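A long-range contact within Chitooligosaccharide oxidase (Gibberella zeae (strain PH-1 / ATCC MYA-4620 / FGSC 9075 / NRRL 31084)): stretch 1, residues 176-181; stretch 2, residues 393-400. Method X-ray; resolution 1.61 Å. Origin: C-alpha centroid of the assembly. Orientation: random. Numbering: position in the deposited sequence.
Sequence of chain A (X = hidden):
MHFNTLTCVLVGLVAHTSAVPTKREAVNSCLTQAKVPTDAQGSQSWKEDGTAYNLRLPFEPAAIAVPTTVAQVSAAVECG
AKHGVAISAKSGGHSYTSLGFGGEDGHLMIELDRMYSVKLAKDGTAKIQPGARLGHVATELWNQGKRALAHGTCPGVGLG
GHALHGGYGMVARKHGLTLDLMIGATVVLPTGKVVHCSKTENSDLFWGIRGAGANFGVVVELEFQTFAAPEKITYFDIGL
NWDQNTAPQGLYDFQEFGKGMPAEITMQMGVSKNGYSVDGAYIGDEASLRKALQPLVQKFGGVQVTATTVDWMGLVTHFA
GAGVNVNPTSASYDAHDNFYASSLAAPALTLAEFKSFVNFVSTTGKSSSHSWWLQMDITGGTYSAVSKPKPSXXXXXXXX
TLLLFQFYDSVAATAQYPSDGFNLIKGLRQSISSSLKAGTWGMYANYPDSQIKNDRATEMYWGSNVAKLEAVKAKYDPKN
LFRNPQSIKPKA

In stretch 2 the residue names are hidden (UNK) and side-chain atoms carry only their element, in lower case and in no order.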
# COMPACT_ATOMS: atom_id res chain seq x y z
N GLY A 176 2.86 -9.61 -9.78
CA GLY A 176 3.03 -9.66 -8.32
C GLY A 176 2.81 -8.32 -7.66
O GLY A 176 2.44 -7.34 -8.34
N LEU A 177 3.15 -8.27 -6.38
CA LEU A 177 3.21 -7.00 -5.64
C LEU A 177 4.44 -6.24 -6.09
O LEU A 177 5.36 -6.83 -6.70
CB LEU A 177 3.30 -7.27 -4.13
CG LEU A 177 2.18 -8.13 -3.55
CD1 LEU A 177 2.53 -8.62 -2.14
CD2 LEU A 177 0.87 -7.38 -3.57
N THR A 178 4.49 -4.96 -5.80
CA THR A 178 5.66 -4.16 -6.19
C THR A 178 6.91 -4.86 -5.66
O THR A 178 7.93 -4.96 -6.36
CB THR A 178 5.57 -2.70 -5.72
OG1 THR A 178 4.29 -2.19 -5.98
CG2 THR A 178 6.57 -1.81 -6.41
N LEU A 179 6.86 -5.35 -4.43
CA LEU A 179 8.08 -5.92 -3.81
C LEU A 179 8.49 -7.25 -4.45
O LEU A 179 9.65 -7.66 -4.23
CB LEU A 179 7.92 -6.05 -2.30
CG LEU A 179 6.73 -6.85 -1.78
CD1 LEU A 179 6.94 -8.35 -1.98
CD2 LEU A 179 6.53 -6.55 -0.30
N ASP A 180 7.63 -7.88 -5.25
CA ASP A 180 7.96 -9.17 -5.93
C ASP A 180 8.98 -8.92 -7.03
O ASP A 180 9.62 -9.92 -7.44
CB ASP A 180 6.72 -9.94 -6.35
CG ASP A 180 5.94 -10.49 -5.14
OD1 ASP A 180 6.61 -11.06 -4.22
OD2 ASP A 180 4.68 -10.40 -5.12
N LEU A 181 9.18 -7.69 -7.49
CA LEU A 181 10.20 -7.47 -8.55
C LEU A 181 11.41 -6.76 -7.98
O LEU A 181 12.31 -6.38 -8.74
CB LEU A 181 9.56 -6.68 -9.69
CG LEU A 181 8.58 -7.50 -10.55
CD1 LEU A 181 8.01 -6.66 -11.68
CD2 LEU A 181 9.23 -8.75 -11.09
N UNK A 393 8.43 -16.65 2.29
CA UNK A 393 9.47 -16.27 1.30
C UNK A 393 9.88 -14.79 1.40
O UNK A 393 11.02 -14.42 1.06
o UNK A 393 9.63 -18.89 0.31
o UNK A 393 8.40 -18.44 -1.48
c UNK A 393 9.02 -18.09 -0.45
c UNK A 393 9.01 -16.62 -0.10
N UNK A 394 8.97 -13.90 1.82
CA UNK A 394 9.26 -12.47 2.08
C UNK A 394 8.57 -12.14 3.41
O UNK A 394 7.78 -12.97 3.87
c UNK A 394 8.71 -11.56 0.98
o UNK A 394 7.29 -11.68 0.91
c UNK A 394 9.31 -11.86 -0.39
N UNK A 395 8.82 -10.96 3.96
CA UNK A 395 8.09 -10.51 5.17
C UNK A 395 6.59 -10.39 4.87
O UNK A 395 5.78 -10.52 5.80
c UNK A 395 8.67 -9.22 5.65
N UNK A 396 6.18 -10.20 3.61
CA UNK A 396 4.75 -10.11 3.22
C UNK A 396 4.11 -11.50 3.38
O UNK A 396 4.43 -12.47 2.63
c UNK A 396 1.26 -7.92 1.26
c UNK A 396 2.59 -8.13 1.58
o UNK A 396 -0.81 -8.73 0.42
c UNK A 396 1.06 -10.20 0.57
c UNK A 396 2.38 -10.40 0.90
c UNK A 396 4.59 -9.59 1.79
c UNK A 396 0.50 -8.95 0.75
c UNK A 396 3.16 -9.38 1.40
N UNK A 397 3.23 -11.65 4.36
CA UNK A 397 2.78 -12.99 4.77
C UNK A 397 1.55 -13.46 4.00
O UNK A 397 1.33 -14.68 3.95
c UNK A 397 2.56 -13.02 6.29
c UNK A 397 1.24 -12.39 6.69
c UNK A 397 2.66 -14.45 6.83
N UNK A 398 0.70 -12.57 3.47
CA UNK A 398 -0.67 -12.91 3.02
C UNK A 398 -0.63 -13.49 1.60
O UNK A 398 -1.24 -12.92 0.67
c UNK A 398 -2.08 -11.40 6.76
n UNK A 398 -1.82 -10.14 6.50
c UNK A 398 -1.63 -10.00 5.15
n UNK A 398 -2.06 -12.11 5.64
c UNK A 398 -1.59 -11.70 3.19
c UNK A 398 -1.72 -11.24 4.60
N UNK A 399 0.11 -14.58 1.45
CA UNK A 399 0.27 -15.27 0.14
C UNK A 399 -0.75 -16.40 -0.02
O UNK A 399 -0.90 -16.95 -1.16
n UNK A 399 5.63 -11.61 -1.69
c UNK A 399 2.80 -14.87 0.27
n UNK A 399 3.70 -12.10 -2.87
n UNK A 399 4.12 -13.10 -0.88
c UNK A 399 1.67 -15.87 0.11
c UNK A 399 2.91 -13.89 -0.89
c UNK A 399 4.48 -12.24 -1.80
N UNK A 400 -1.38 -16.79 1.09
CA UNK A 400 -2.30 -17.94 1.20
C UNK A 400 -3.75 -17.46 1.07
O UNK A 400 -4.65 -18.28 0.83
c UNK A 400 -1.98 -18.65 2.52
o UNK A 400 -2.54 -18.43 4.86
c UNK A 400 -2.14 -17.81 3.82
o UNK A 400 -1.86 -16.54 3.86

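Position 393 carries two carbons beyond CA, the second bearing two oxygens, and none of these atoms reaches stretch 1. A carboxylate on a single methylene is aspartate. Asp-393 is exposed, a setting that readily accepts a charge.

At position 394 the first side-chain carbon branches to one oxygen and one carbon, and the oxygen of position 394 lies 4.4 Å from CD1 of Leu-179. This is the pattern of threonine. The hydroxyl of Thr-394 suits a buried place where it can accept a hydrogen bond from the end of position 399.

Position 395 has one carbon only and touches nothing on stretch 1. It is alanine; Ala-395 is buried, and a small apolar methyl suits such a place.

Position 396 shows one carbon, then a six-carbon ring bearing an oxygen. One ring face receives a methyl group: CD1 of Leu-177 stands 3.3 Å from the centroid of the position 396 ring and 6° off its normal. Nearer the backbone, CB of position 396 meets Leu-179 CD2 at 4.2 Å. The ring and its oxygen define tyrosine, and the flat aromatic surface of Tyr-396 is suited to this nearly ideal CH-pi contact. Tyr-396 N also makes a weak hydrogen bond to Thr-394 OG1 (3.3 Å), within the loop.

Position 397 has three carbons, the first carrying the other two, all out of reach of stretch 1: valine. The apolar branches of Val-397 suit its buried site.

Position 398 places a five-membered ring of three carbons and two nitrogens on one carbon and makes no contact here, so it is histidine by its ring alone. His-398 is buried, but its NE2 is satisfied by a hydrogen bond elsewhere in the structure.

Position 399 extends through three carbons and a nitrogen to a carbon carrying two more nitrogens, and these terminal nitrogens of position 399 lie 2.8 Å and 3.0 Å from OD1 and OD2 of Asp-180, respectively. The group is the guanidinium of arginine. Although its CA-to-CB bond points sideways, the long chain brings its charged end to Asp-180. Arg-399 NH1 donates to OD1 and NH2 to OD2, a two-pronged salt bridge suited to the planar guanidinium. Arg-399 NH1 also donates to Thr-394 OG1 (3.1 Å).

Position 400, two carbons with two oxygens on the second, is out of reach of stretch 1 and is aspartate again; the carboxylate of Asp-400 suits its exposed position.

The contact thus joins a salt bridge between a buried arginine and a partly exposed aspartate to an apolar patch. Asp-180 OD2 also accepts a hydrogen bond from Leu-177 N (2.9 Å), which ties the carboxylate to its own stretch, while Thr-394 bonds the arginine. Leu-177 CD1 lies over a face of the guanidinium, 3.7 Å from Arg-399 NH2, as well as over the tyrosine ring, so one methyl packs against both flat groups while the carboxylate takes the guanidinium edge.

Stretch 2, residues 393-400: DTAYVHRD
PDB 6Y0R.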